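Local coordinates for chitinase (Thermococcus chitonophagus, PDB 5XSW), which probably hydrolyses chitin as an endochitinase, the chain here being the C-terminal part of a longer protein and crystallised with chitin-type sugars bound, at residues 294-299 with 334-339; 305-310 with 330-335; 255-260 with 276-281. All blocks are in the same frame, centred on the assembly; numbering follows the deposited sequence.

Contact 1: 294-299 with 334-339; sequences IVAAVS and FGYNRG. With NAG (2-acetamido-2-deoxy-beta-D-glucopyranose), chain D.
Tyr336 reaches from helix 327-338 to helix 288-311, and its side chain carries all of the contact, which buries only 98 Å². Ser299 OG approaches the ring obliquely, 4.2 Å from CE1 of Tyr336. At the far end of the phenol, Ala296 CB lies 4.5 Å from Tyr336 OH, a loose touch. With CG anti to the backbone N (chi1 -177°), the ring extends outward and bridges helices whose closest CA atoms, those of Ser299 and Tyr336, are 7.8 Å apart. Both hydroxyls are fixed from outside: Tyr336 OH by the carbonyl O of Phe250, Ser299 OG by OD1 of Asn256.

Two residues on, Arg338 turns to the sugar. O3 of the N-acetylglucosamine lies at the edge of the guanidinium, in its plane, 3.0 Å from NH2; NH2 also makes a nearly straight bond (164°) of 3.2 Å to O7. The side chain is bent at chi2 and chi3, and its CB rests 4.0 Å above the Phe334 ring, toward the rim. Cut back to an alanine, this position would probably lose its reach across the dimer, leaving O7 without the NH2 donor and O3 without its neighbour at the guanidinium edge. The same sugar is hydrogen-bonded by Glu213, Gln251 and Phe371 of the second subunit, so Arg338 reaches into the neighbour's glycan pocket. Asn337, between Tyr336 and Arg338 in the chain, belongs to this chain's own pocket, its OD1 held by Phe371 N. The end of helix 327-338 thus forms part of the glycan pocket of a helical chitinase domain and contributes across the dimer.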
ATOM      1  N   ILE A 294      13.301  -3.736 -11.024  1.00 18.83           N
ATOM      2  CA  ILE A 294      12.587  -2.558 -11.529  1.00 19.95           C
ATOM      3  C   ILE A 294      11.530  -2.067 -10.527  1.00 25.96           C
ATOM      4  O   ILE A 294      11.403  -0.853 -10.254  1.00 20.69           O
ATOM      5  CB  ILE A 294      11.969  -2.897 -12.908  1.00 22.80           C
ATOM      6  CG1 ILE A 294      13.138  -3.078 -13.902  1.00 24.08           C
ATOM      7  CG2 ILE A 294      11.021  -1.761 -13.371  1.00 24.90           C
ATOM      8  CD1 ILE A 294      12.756  -4.050 -15.066  1.00 26.84           C
ATOM      9  N   VAL A 295      10.801  -3.001  -9.911  1.00 21.48           N
ATOM     10  CA  VAL A 295       9.841  -2.615  -8.852  1.00 20.63           C
ATOM     11  C   VAL A 295      10.559  -1.905  -7.682  1.00 18.57           C
ATOM     12  O   VAL A 295      10.104  -0.894  -7.228  1.00 18.50           O
ATOM     13  CB  VAL A 295       9.055  -3.861  -8.319  1.00 24.08           C
ATOM     14  CG1 VAL A 295       8.133  -3.489  -7.122  1.00 23.48           C
ATOM     15  CG2 VAL A 295       8.241  -4.439  -9.482  1.00 21.50           C
ATOM     16  N   ALA A 296      11.645  -2.475  -7.199  1.00 18.71           N
ATOM     17  CA  ALA A 296      12.395  -1.847  -6.129  1.00 19.67           C
ATOM     18  C   ALA A 296      12.861  -0.431  -6.521  1.00 22.42           C
ATOM     19  O   ALA A 296      12.730   0.505  -5.719  1.00 19.50           O
ATOM     20  CB  ALA A 296      13.620  -2.712  -5.718  1.00 18.79           C
ATOM     21  N   ALA A 297      13.364  -0.292  -7.750  1.00 22.12           N
ATOM     22  CA  ALA A 297      13.791   1.042  -8.270  1.00 21.63           C
ATOM     23  C   ALA A 297      12.615   2.037  -8.297  1.00 23.30           C
ATOM     24  O   ALA A 297      12.754   3.159  -7.916  1.00 22.63           O
ATOM     25  CB  ALA A 297      14.382   0.874  -9.667  1.00 19.33           C
ATOM     26  N   VAL A 298      11.433   1.611  -8.746  1.00 19.65           N
ATOM     27  CA  VAL A 298      10.281   2.493  -8.741  1.00 20.30           C
ATOM     28  C   VAL A 298       9.864   2.850  -7.323  1.00 22.72           C
ATOM     29  O   VAL A 298       9.483   3.987  -7.069  1.00 20.01           O
ATOM     30  CB  VAL A 298       9.086   1.862  -9.524  1.00 21.15           C
ATOM     31  CG1 VAL A 298       7.772   2.693  -9.395  1.00 20.37           C
ATOM     32  CG2 VAL A 298       9.515   1.717 -11.057  1.00 21.38           C
ATOM     33  N   SER A 299       9.948   1.892  -6.396  1.00 19.42           N
ATOM     34  CA  SER A 299       9.621   2.197  -5.007  1.00 20.91           C
ATOM     35  C   SER A 299      10.544   3.273  -4.410  1.00 21.90           C
ATOM     36  O   SER A 299      10.104   4.173  -3.682  1.00 20.65           O
ATOM     37  CB  SER A 299       9.722   0.909  -4.150  1.00 22.43           C
ATOM     38  OG  SER A 299       9.163   1.154  -2.859  1.00 27.46           O
ATOM     39  N   PHE A 334      16.717   4.913   4.433  1.00 21.13           N
ATOM     40  CA  PHE A 334      15.909   4.900   5.662  1.00 21.14           C
ATOM     41  C   PHE A 334      14.395   4.825   5.363  1.00 18.39           C
ATOM     42  O   PHE A 334      13.668   4.065   5.988  1.00 21.63           O
ATOM     43  CB  PHE A 334      16.255   6.148   6.527  1.00 21.11           C
ATOM     44  CG  PHE A 334      15.425   6.265   7.793  1.00 21.70           C
ATOM     45  CD1 PHE A 334      15.667   5.417   8.879  1.00 24.13           C
ATOM     46  CD2 PHE A 334      14.415   7.183   7.859  1.00 21.75           C
ATOM     47  CE1 PHE A 334      14.904   5.535  10.051  1.00 25.89           C
ATOM     48  CE2 PHE A 334      13.668   7.346   9.018  1.00 23.04           C
ATOM     49  CZ  PHE A 334      13.899   6.512  10.121  1.00 22.85           C
ATOM     50  N   GLY A 335      13.932   5.612   4.400  1.00 18.42           N
ATOM     51  CA  GLY A 335      12.543   5.675   3.984  1.00 19.23           C
ATOM     52  C   GLY A 335      12.108   4.321   3.386  1.00 23.87           C
ATOM     53  O   GLY A 335      10.924   3.931   3.409  1.00 21.27           O
ATOM     54  N   TYR A 336      13.053   3.631   2.779  1.00 21.01           N
ATOM     55  CA  TYR A 336      12.726   2.325   2.149  1.00 20.92           C
ATOM     56  C   TYR A 336      12.422   1.329   3.229  1.00 23.16           C
ATOM     57  O   TYR A 336      11.437   0.566   3.140  1.00 22.52           O
ATOM     58  CB  TYR A 336      13.882   1.802   1.311  1.00 18.76           C
ATOM     59  CG  TYR A 336      13.511   0.489   0.590  1.00 19.32           C
ATOM     60  CD1 TYR A 336      12.889   0.516  -0.643  1.00 19.32           C
ATOM     61  CD2 TYR A 336      13.830  -0.731   1.159  1.00 22.29           C
ATOM     62  CE1 TYR A 336      12.575  -0.669  -1.336  1.00 22.15           C
ATOM     63  CE2 TYR A 336      13.514  -1.936   0.509  1.00 22.99           C
ATOM     64  CZ  TYR A 336      12.878  -1.889  -0.721  1.00 24.82           C
ATOM     65  OH  TYR A 336      12.578  -3.068  -1.366  1.00 27.26           O
ATOM     66  N   ASN A 337      13.245   1.352   4.262  1.00 20.03           N
ATOM     67  CA  ASN A 337      13.063   0.397   5.376  1.00 21.24           C
ATOM     68  C   ASN A 337      11.970   0.834   6.396  1.00 26.77           C
ATOM     69  O   ASN A 337      11.169   0.005   6.839  1.00 24.74           O
ATOM     70  CB  ASN A 337      14.382   0.219   6.100  1.00 20.99           C
ATOM     71  CG  ASN A 337      14.283  -0.728   7.316  1.00 28.69           C
ATOM     72  OD1 ASN A 337      14.619  -0.332   8.419  1.00 25.80           O
ATOM     73  ND2 ASN A 337      13.811  -1.984   7.098  1.00 22.30           N
ATOM     74  N   ARG A 338      11.892   2.120   6.723  1.00 20.68           N
ATOM     75  CA  ARG A 338      10.963   2.567   7.789  1.00 23.41           C
ATOM     76  C   ARG A 338       9.753   3.333   7.261  1.00 21.47           C
ATOM     77  O   ARG A 338       8.852   3.639   8.015  1.00 24.24           O
ATOM     78  CB  ARG A 338      11.719   3.421   8.803  1.00 21.42           C
ATOM     79  CG  ARG A 338      12.800   2.701   9.605  1.00 24.35           C
ATOM     80  CD  ARG A 338      12.385   1.472  10.435  1.00 29.78           C
ATOM     81  NE  ARG A 338      11.158   1.652  11.205  1.00 33.41           N
ATOM     82  CZ  ARG A 338      11.058   2.250  12.387  1.00 44.43           C
ATOM     83  NH1 ARG A 338      12.131   2.758  12.981  1.00 42.47           N
ATOM     84  NH2 ARG A 338       9.868   2.301  12.994  1.00 32.40           N
ATOM     85  N   GLY A 339       9.732   3.648   5.966  1.00 22.76           N
ATOM     86  CA  GLY A 339       8.587   4.247   5.298  1.00 20.83           C
ATOM     87  C   GLY A 339       8.728   5.779   5.149  1.00 24.58           C
ATOM     88  O   GLY A 339       9.518   6.425   5.851  1.00 20.88           O
TER
HETATM   89  C1  NAG D   2       8.333   0.777  17.498  1.00 22.84           C
HETATM   90  C2  NAG D   2       8.192   1.637  16.259  1.00 23.32           C
HETATM   91  C3  NAG D   2       7.258   0.984  15.287  1.00 23.43           C
HETATM   92  C4  NAG D   2       7.643  -0.412  14.962  1.00 22.86           C
HETATM   93  C5  NAG D   2       7.734  -1.215  16.207  1.00 21.54           C
HETATM   94  C6  NAG D   2       8.231  -2.645  15.848  1.00 23.69           C
HETATM   95  C7  NAG D   2       8.228   4.134  16.324  1.00 33.31           C
HETATM   96  C8  NAG D   2       7.591   5.461  16.785  1.00 26.28           C
HETATM   97  N2  NAG D   2       7.626   2.898  16.695  1.00 23.60           N
HETATM   98  O3  NAG D   2       7.150   1.757  14.086  1.00 22.87           O
HETATM   99  O4  NAG D   2       6.569  -1.041  14.170  1.00 26.09           O
HETATM  100  O5  NAG D   2       8.709  -0.604  17.120  1.00 23.79           O
HETATM  101  O6  NAG D   2       8.354  -3.296  17.091  1.00 29.68           O
HETATM  102  O7  NAG D   2       9.189   4.117  15.572  1.00 29.15           O

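Contact 2: 305-310 with 330-335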
ATOM      1  N   GLU A 305      10.646  11.239  -5.523  1.00 18.94           N
ATOM      2  CA  GLU A 305       9.605  12.042  -6.160  1.00 20.09           C
ATOM      3  C   GLU A 305       8.694  12.691  -5.135  1.00 28.42           C
ATOM      4  O   GLU A 305       8.258  13.858  -5.311  1.00 24.66           O
ATOM      5  CB  GLU A 305       8.756  11.227  -7.158  1.00 20.26           C
ATOM      6  CG  GLU A 305       9.516  10.761  -8.487  1.00 21.25           C
ATOM      7  CD  GLU A 305       9.445  11.790  -9.651  1.00 25.67           C
ATOM      8  OE1 GLU A 305       8.805  12.849  -9.456  1.00 26.26           O
ATOM      9  OE2 GLU A 305       9.955  11.494 -10.786  1.00 26.28           O
ATOM     10  N   LEU A 306       8.374  11.962  -4.066  1.00 23.93           N
ATOM     11  CA  LEU A 306       7.480  12.510  -3.040  1.00 22.32           C
ATOM     12  C   LEU A 306       8.185  13.699  -2.310  1.00 21.97           C
ATOM     13  O   LEU A 306       7.555  14.739  -2.014  1.00 22.97           O
ATOM     14  CB  LEU A 306       7.112  11.432  -1.995  1.00 20.74           C
ATOM     15  CG  LEU A 306       6.272  11.897  -0.824  1.00 25.11           C
ATOM     16  CD1 LEU A 306       4.889  12.357  -1.253  1.00 23.75           C
ATOM     17  CD2 LEU A 306       6.168  10.699   0.170  1.00 22.15           C
ATOM     18  N   LEU A 307       9.445  13.499  -1.957  1.00 21.50           N
ATOM     19  CA  LEU A 307      10.212  14.553  -1.294  1.00 22.44           C
ATOM     20  C   LEU A 307      10.227  15.803  -2.193  1.00 26.06           C
ATOM     21  O   LEU A 307       9.907  16.918  -1.758  1.00 27.75           O
ATOM     22  CB  LEU A 307      11.610  14.073  -0.975  1.00 19.88           C
ATOM     23  CG  LEU A 307      11.635  13.143   0.275  1.00 22.97           C
ATOM     24  CD1 LEU A 307      12.909  12.352   0.431  1.00 23.47           C
ATOM     25  CD2 LEU A 307      11.302  13.868   1.611  1.00 24.98           C
ATOM     26  N   TYR A 308      10.614  15.617  -3.437  1.00 23.83           N
ATOM     27  CA  TYR A 308      10.646  16.737  -4.380  1.00 28.03           C
ATOM     28  C   TYR A 308       9.310  17.410  -4.513  1.00 28.01           C
ATOM     29  O   TYR A 308       9.259  18.652  -4.589  1.00 26.97           O
ATOM     30  CB  TYR A 308      11.092  16.275  -5.768  1.00 24.85           C
ATOM     31  CG  TYR A 308      12.604  16.342  -6.043  1.00 26.65           C
ATOM     32  CD1 TYR A 308      13.213  17.566  -6.421  1.00 27.94           C
ATOM     33  CD2 TYR A 308      13.382  15.199  -6.031  1.00 24.41           C
ATOM     34  CE1 TYR A 308      14.584  17.630  -6.738  1.00 26.82           C
ATOM     35  CE2 TYR A 308      14.761  15.227  -6.372  1.00 25.85           C
ATOM     36  CZ  TYR A 308      15.341  16.496  -6.733  1.00 27.50           C
ATOM     37  OH  TYR A 308      16.673  16.559  -7.070  1.00 28.14           O
ATOM     38  N   ALA A 309       8.225  16.632  -4.602  1.00 23.94           N
ATOM     39  CA  ALA A 309       6.879  17.233  -4.769  1.00 22.34           C
ATOM     40  C   ALA A 309       6.499  18.086  -3.580  1.00 28.03           C
ATOM     41  O   ALA A 309       5.686  19.018  -3.705  1.00 29.04           O
ATOM     42  CB  ALA A 309       5.797  16.174  -4.963  1.00 25.29           C
ATOM     43  N   ALA A 310       7.022  17.727  -2.416  1.00 24.99           N
ATOM     44  CA  ALA A 310       6.655  18.431  -1.195  1.00 29.79           C
ATOM     45  C   ALA A 310       7.531  19.646  -0.943  1.00 34.53           C
ATOM     46  O   ALA A 310       7.078  20.611  -0.375  1.00 31.05           O
ATOM     47  CB  ALA A 310       6.780  17.499   0.030  1.00 23.37           C
ATOM     48  N   GLU A 330      21.250   8.026   2.392  1.00 23.59           N
ATOM     49  CA  GLU A 330      20.817   7.637   3.723  1.00 21.60           C
ATOM     50  C   GLU A 330      19.290   7.865   3.949  1.00 25.48           C
ATOM     51  O   GLU A 330      18.608   6.991   4.500  1.00 24.29           O
ATOM     52  CB  GLU A 330      21.601   8.456   4.799  1.00 22.57           C
ATOM     53  CG  GLU A 330      23.078   8.014   4.847  1.00 24.05           C
ATOM     54  CD  GLU A 330      23.920   9.032   5.602  1.00 36.06           C
ATOM     55  OE1 GLU A 330      23.427   9.558   6.609  1.00 31.19           O
ATOM     56  OE2 GLU A 330      25.042   9.302   5.186  1.00 29.83           O
ATOM     57  N   ILE A 331      18.790   9.022   3.536  1.00 22.20           N
ATOM     58  CA  ILE A 331      17.371   9.390   3.670  1.00 21.94           C
ATOM     59  C   ILE A 331      16.514   8.415   2.856  1.00 23.06           C
ATOM     60  O   ILE A 331      15.511   7.852   3.334  1.00 22.74           O
ATOM     61  CB  ILE A 331      17.127  10.798   3.189  1.00 20.66           C
ATOM     62  CG1 ILE A 331      17.797  11.792   4.159  1.00 27.36           C
ATOM     63  CG2 ILE A 331      15.610  11.108   3.111  1.00 20.85           C
ATOM     64  CD1 ILE A 331      17.790  13.240   3.683  1.00 24.98           C
ATOM     65  N   ILE A 332      16.912   8.211   1.619  1.00 22.06           N
ATOM     66  CA  ILE A 332      16.144   7.327   0.747  1.00 20.05           C
ATOM     67  C   ILE A 332      16.179   5.861   1.281  1.00 20.55           C
ATOM     68  O   ILE A 332      15.142   5.202   1.293  1.00 20.85           O
ATOM     69  CB  ILE A 332      16.668   7.360  -0.725  1.00 21.88           C
ATOM     70  CG1 ILE A 332      16.409   8.711  -1.418  1.00 20.03           C
ATOM     71  CG2 ILE A 332      16.013   6.257  -1.602  1.00 19.39           C
ATOM     72  CD1 ILE A 332      14.974   9.244  -1.314  1.00 23.71           C
ATOM     73  N   ASP A 333      17.344   5.360   1.691  1.00 19.67           N
ATOM     74  CA  ASP A 333      17.396   4.014   2.254  1.00 24.52           C
ATOM     75  C   ASP A 333      16.589   3.917   3.572  1.00 26.57           C
ATOM     76  O   ASP A 333      15.906   2.940   3.829  1.00 21.34           O
ATOM     77  CB  ASP A 333      18.814   3.587   2.558  1.00 22.82           C
ATOM     78  CG  ASP A 333      18.871   2.172   3.029  1.00 26.45           C
ATOM     79  OD1 ASP A 333      18.623   1.294   2.185  1.00 24.61           O
ATOM     80  OD2 ASP A 333      19.062   1.897   4.248  1.00 24.10           O
ATOM     81  N   PHE A 334      16.717   4.913   4.433  1.00 21.13           N
ATOM     82  CA  PHE A 334      15.909   4.900   5.662  1.00 21.14           C
ATOM     83  C   PHE A 334      14.395   4.825   5.363  1.00 18.39           C
ATOM     84  O   PHE A 334      13.668   4.065   5.988  1.00 21.63           O
ATOM     85  CB  PHE A 334      16.255   6.148   6.527  1.00 21.11           C
ATOM     86  CG  PHE A 334      15.425   6.265   7.793  1.00 21.70           C
ATOM     87  CD1 PHE A 334      15.667   5.417   8.879  1.00 24.13           C
ATOM     88  CD2 PHE A 334      14.415   7.183   7.859  1.00 21.75           C
ATOM     89  CE1 PHE A 334      14.904   5.535  10.051  1.00 25.89           C
ATOM     90  CE2 PHE A 334      13.668   7.346   9.018  1.00 23.04           C
ATOM     91  CZ  PHE A 334      13.899   6.512  10.121  1.00 22.85           C
ATOM     92  N   GLY A 335      13.932   5.612   4.400  1.00 18.42           N
ATOM     93  CA  GLY A 335      12.543   5.675   3.984  1.00 19.23           C
ATOM     94  C   GLY A 335      12.108   4.321   3.386  1.00 23.87           C
ATOM     95  O   GLY A 335      10.924   3.931   3.409  1.00 21.27           O
TER
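Leu307 CD1 points into the notch between Ile331 and Ile332, meeting CG2 of Ile331 at 4.0 Å and CD1 of Ile332 at 4.1 Å. The contact across the two segments is wholly apolar. The leucine crosses Ile331 obliquely, whereas it and Ile332 run past each other in opposite senses. Ile331 touches with its short branch, the methyl that lies anti to the backbone N. Ile332 uses its long branch: its CB does not aim at the neighbouring helix, but a bent chi2 of -50° carries the terminal methyl to the leucine. The interface is small, 80 Å² in all; the nearest CA atoms, those of Leu307 and Ile332, stand 9.6 Å apart, and the gap is bridged by branched aliphatic side chains. Ile343 of helix 340-346 also packs against Leu307.

This is buried helix-helix packing in the helical domain that carries the glycan pocket, probably the catalytic one, between the C-terminal part of helix 288-311 and helix 327-338, which are separated in the chain by helix 313-321.

Polar groups on other sides of the two helices have partners beyond the contact. Glu305 forms a salt bridge with Arg106 and a hydrogen bond with Tyr112, and the carbonyl O of Ala309 takes Lys36 of strand 32-41, linking helix 288-311 to the N-terminal beta part of the chain. On the other helix, Asp333 OD2 is hydrogen-bonded to ND1 of His374, a residue of the glycan pocket, which makes Asp333 a second-shell partner of that site.

Contact 3: 255-260 with 276-281; sequences GNFNQI and DYMKVS. With PO4 (phosphate ion), chain E; PO4 (phosphate ion), chain M.
Phe257 extends its ring to the 276-281 segment with CG anti to the backbone N (chi1 -171°), while Tyr277 folds its CG beside the backbone N (chi1 -82°), and the two side chains cross at about a right angle. The pair is an offset edge-to-face stack: the edge of Phe257 is directed at the face of Tyr277, with centroids 5.6 Å apart and planes at 67°. The offset shifts the phenylalanine toward the root of the tyrosine, where CE1 of Phe257 lies 3.6 Å from CB of Tyr277 and CZ of Phe257 3.8 Å from CG of Tyr277. Met278 adds a looser touch, its CG 4.5 Å from CD1 of Phe257. The hydroxyl of Tyr277 is anchored to the carbonyl O of Lys412.

The stack joins helix 254-263 to the last turn of the short helix 274-278 in the interior of the helical domain, with Val295 of helix 288-311 packing on both Phe257 and Met278.

Other sides of helix 254-263 hold two phosphate ions, probably from the crystallisation liquor, at the dimer interface. One accepts hydrogen bonds from ND2 of Asn256 at its O1 and from NE2 of Gln259 at its O2 (2.6 Å, rather short). The second accepts a hydrogen bond from the backbone N of Gly255, 3.0 Å from its O1; a CB here would probably clash with its O4. Each ion is also bound by the second subunit. This N-H lies at the start of its helix, whose dipole would probably help to hold the anion.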
ATOM      1  N   GLY A 255       1.588  -3.892   0.537  1.00 23.38           N
ATOM      2  CA  GLY A 255       0.982  -2.564   0.693  1.00 23.11           C
ATOM      3  C   GLY A 255       1.778  -1.533  -0.164  1.00 24.75           C
ATOM      4  O   GLY A 255       1.208  -0.756  -0.934  1.00 21.40           O
ATOM      5  N   ASN A 256       3.095  -1.539  -0.029  1.00 21.95           N
ATOM      6  CA  ASN A 256       3.958  -0.634  -0.837  1.00 23.87           C
ATOM      7  C   ASN A 256       3.812  -0.894  -2.331  1.00 25.06           C
ATOM      8  O   ASN A 256       3.713   0.043  -3.136  1.00 20.46           O
ATOM      9  CB  ASN A 256       5.413  -0.791  -0.402  1.00 23.00           C
ATOM     10  CG  ASN A 256       6.368   0.161  -1.188  1.00 28.62           C
ATOM     11  OD1 ASN A 256       7.002  -0.280  -2.121  1.00 27.32           O
ATOM     12  ND2 ASN A 256       6.469   1.432  -0.782  1.00 26.40           N
ATOM     13  N   PHE A 257       3.710  -2.180  -2.721  1.00 22.26           N
ATOM     14  CA  PHE A 257       3.451  -2.527  -4.134  1.00 20.10           C
ATOM     15  C   PHE A 257       2.149  -1.969  -4.626  1.00 23.63           C
ATOM     16  O   PHE A 257       2.038  -1.414  -5.750  1.00 20.81           O
ATOM     17  CB  PHE A 257       3.462  -4.087  -4.310  1.00 21.58           C
ATOM     18  CG  PHE A 257       3.419  -4.530  -5.722  1.00 23.50           C
ATOM     19  CD1 PHE A 257       4.602  -4.691  -6.435  1.00 25.23           C
ATOM     20  CD2 PHE A 257       2.196  -4.816  -6.349  1.00 23.90           C
ATOM     21  CE1 PHE A 257       4.603  -5.134  -7.810  1.00 23.82           C
ATOM     22  CE2 PHE A 257       2.144  -5.283  -7.688  1.00 24.24           C
ATOM     23  CZ  PHE A 257       3.337  -5.419  -8.450  1.00 28.72           C
ATOM     24  N   ASN A 258       1.102  -2.155  -3.822  1.00 20.22           N
ATOM     25  CA  ASN A 258      -0.211  -1.608  -4.158  1.00 20.34           C
ATOM     26  C   ASN A 258      -0.147  -0.073  -4.345  1.00 25.96           C
ATOM     27  O   ASN A 258      -0.731   0.501  -5.259  1.00 21.94           O
ATOM     28  CB  ASN A 258      -1.214  -1.966  -3.018  1.00 25.40           C
ATOM     29  CG  ASN A 258      -2.647  -1.431  -3.278  1.00 35.60           C
ATOM     30  OD1 ASN A 258      -2.936  -0.238  -3.108  1.00 33.80           O
ATOM     31  ND2 ASN A 258      -3.539  -2.321  -3.662  1.00 37.25           N
ATOM     32  N   GLN A 259       0.567   0.574  -3.455  1.00 20.37           N
ATOM     33  CA  GLN A 259       0.668   2.044  -3.536  1.00 23.10           C
ATOM     34  C   GLN A 259       1.441   2.520  -4.804  1.00 24.29           C
ATOM     35  O   GLN A 259       1.025   3.472  -5.518  1.00 24.14           O
ATOM     36  CB  GLN A 259       1.338   2.532  -2.246  1.00 27.27           C
ATOM     37  CG  GLN A 259       1.685   4.011  -2.187  1.00 28.10           C
ATOM     38  CD  GLN A 259       2.423   4.319  -0.900  1.00 24.52           C
ATOM     39  OE1 GLN A 259       1.934   5.073  -0.059  1.00 34.78           O
ATOM     40  NE2 GLN A 259       3.536   3.658  -0.701  1.00 23.36           N
ATOM     41  N   ILE A 260       2.556   1.871  -5.134  1.00 22.96           N
ATOM     42  CA  ILE A 260       3.286   2.360  -6.323  1.00 24.55           C
ATOM     43  C   ILE A 260       2.592   2.001  -7.612  1.00 27.10           C
ATOM     44  O   ILE A 260       2.618   2.779  -8.569  1.00 23.86           O
ATOM     45  CB  ILE A 260       4.766   1.892  -6.375  1.00 29.99           C
ATOM     46  CG1 ILE A 260       4.888   0.393  -6.492  1.00 30.27           C
ATOM     47  CG2 ILE A 260       5.531   2.464  -5.170  1.00 34.04           C
ATOM     48  CD1 ILE A 260       6.358  -0.104  -6.398  1.00 34.58           C
ATOM     49  N   ASP A 276       3.634 -12.235  -8.056  1.00 22.53           N
ATOM     50  CA  ASP A 276       4.139 -12.505  -9.387  1.00 24.33           C
ATOM     51  C   ASP A 276       5.385 -11.631  -9.769  1.00 22.78           C
ATOM     52  O   ASP A 276       6.293 -12.094 -10.505  1.00 25.25           O
ATOM     53  CB  ASP A 276       3.051 -12.263 -10.435  1.00 29.39           C
ATOM     54  CG  ASP A 276       3.547 -12.568 -11.885  1.00 34.29           C
ATOM     55  OD1 ASP A 276       4.171 -13.625 -12.046  1.00 38.78           O
ATOM     56  OD2 ASP A 276       3.329 -11.778 -12.865  1.00 36.63           O
ATOM     57  N   TYR A 277       5.402 -10.372  -9.305  1.00 23.56           N
ATOM     58  CA  TYR A 277       6.471  -9.426  -9.683  1.00 22.67           C
ATOM     59  C   TYR A 277       7.677  -9.569  -8.776  1.00 20.69           C
ATOM     60  O   TYR A 277       8.770  -9.264  -9.211  1.00 22.74           O
ATOM     61  CB  TYR A 277       5.986  -7.958  -9.642  1.00 21.18           C
ATOM     62  CG  TYR A 277       5.221  -7.546 -10.898  1.00 24.53           C
ATOM     63  CD1 TYR A 277       4.144  -8.321 -11.383  1.00 24.80           C
ATOM     64  CD2 TYR A 277       5.595  -6.414 -11.616  1.00 23.65           C
ATOM     65  CE1 TYR A 277       3.461  -7.953 -12.515  1.00 24.81           C
ATOM     66  CE2 TYR A 277       4.908  -6.017 -12.734  1.00 23.61           C
ATOM     67  CZ  TYR A 277       3.844  -6.813 -13.195  1.00 28.37           C
ATOM     68  OH  TYR A 277       3.145  -6.451 -14.317  1.00 24.67           O
ATOM     69  N   MET A 278       7.490 -10.013  -7.519  1.00 20.52           N
ATOM     70  CA  MET A 278       8.568  -9.966  -6.533  1.00 19.19           C
ATOM     71  C   MET A 278       9.150 -11.367  -6.209  1.00 22.28           C
ATOM     72  O   MET A 278      10.318 -11.489  -5.848  1.00 22.87           O
ATOM     73  CB  MET A 278       8.108  -9.353  -5.207  1.00 19.98           C
ATOM     74  CG  MET A 278       7.483  -7.899  -5.306  1.00 24.62           C
ATOM     75  SD  MET A 278       8.632  -6.847  -6.286  1.00 30.11           S
ATOM     76  CE  MET A 278       9.990  -7.019  -5.276  1.00 23.55           C
ATOM     77  N   LYS A 279       8.324 -12.402  -6.281  1.00 23.21           N
ATOM     78  CA  LYS A 279       8.760 -13.697  -5.743  1.00 22.72           C
ATOM     79  C   LYS A 279       9.632 -14.473  -6.766  1.00 20.87           C
ATOM     80  O   LYS A 279       9.154 -14.920  -7.798  1.00 22.82           O
ATOM     81  CB  LYS A 279       7.526 -14.564  -5.331  1.00 22.90           C
ATOM     82  CG  LYS A 279       7.954 -15.936  -4.645  1.00 23.26           C
ATOM     83  CD  LYS A 279       6.611 -16.797  -4.430  1.00 28.37           C
ATOM     84  CE  LYS A 279       6.934 -18.132  -3.716  1.00 38.58           C
ATOM     85  NZ  LYS A 279       5.840 -19.100  -4.042  1.00 47.52           N
ATOM     86  N   VAL A 280      10.891 -14.655  -6.438  1.00 20.55           N
ATOM     87  CA  VAL A 280      11.822 -15.300  -7.352  1.00 24.55           C
ATOM     88  C   VAL A 280      11.910 -16.765  -6.925  1.00 25.83           C
ATOM     89  O   VAL A 280      11.071 -17.227  -6.170  1.00 25.01           O
ATOM     90  CB  VAL A 280      13.216 -14.648  -7.340  1.00 23.27           C
ATOM     91  CG1 VAL A 280      13.171 -13.178  -7.934  1.00 19.10           C
ATOM     92  CG2 VAL A 280      13.802 -14.644  -5.935  1.00 18.38           C
ATOM     93  N   SER A 281      12.876 -17.480  -7.465  1.00 28.40           N
ATOM     94  CA  SER A 281      13.120 -18.852  -7.084  1.00 31.92           C
ATOM     95  C   SER A 281      14.485 -19.214  -7.589  1.00 31.68           C
ATOM     96  O   SER A 281      15.162 -18.404  -8.176  1.00 26.05           O
ATOM     97  CB  SER A 281      12.063 -19.791  -7.673  1.00 40.21           C
ATOM     98  OG  SER A 281      12.197 -19.877  -9.069  1.00 33.18           O
TER
HETATM   99  P   PO4 E 901       5.427   3.702   2.285  0.86 31.01           P
HETATM  100  O1  PO4 E 901       5.368   2.239   2.037  0.86 33.58           O
HETATM  101  O2  PO4 E 901       5.192   4.567   1.077  0.86 28.27           O
HETATM  102  O3  PO4 E 901       4.401   3.977   3.352  0.86 35.56           O
HETATM  103  O4  PO4 E 901       6.736   4.209   2.722  0.86 26.75           O
HETATM  104  P   PO4 M 901       0.702  -5.594   3.806  0.87 31.34           P
HETATM  105  O1  PO4 M 901       1.760  -5.872   2.786  0.87 34.90           O
HETATM  106  O2  PO4 M 901       0.898  -6.574   4.926  0.87 25.88           O
HETATM  107  O3  PO4 M 901      -0.689  -5.859   3.296  0.87 28.16           O
HETATM  108  O4  PO4 M 901       0.914  -4.206   4.264  0.87 34.22           O

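Overall arrangement
After the N-terminal beta part, the chain enters the helical domain and contact 3 comes first, closing the 15 residues between 255-260 and 276-281, which include the loop joining helix 254-263 to helix 274-278. Helix 288-311 follows and serves both remaining contacts. Contact 1 spans 34 residues from its middle to the end of helix 327-338; contact 2, from its later part, is nested inside and shares Phe334 and Gly335. Contacts 3 and 1 are in series yet touch, Val295 CG1 lying 3.5 Å from Met278 SD, whereas contacts 2 and 3 do not meet. Helix 288-311 thus ties the dimer-facing helix 254-263 to helix 327-338 beside the glycan pocket.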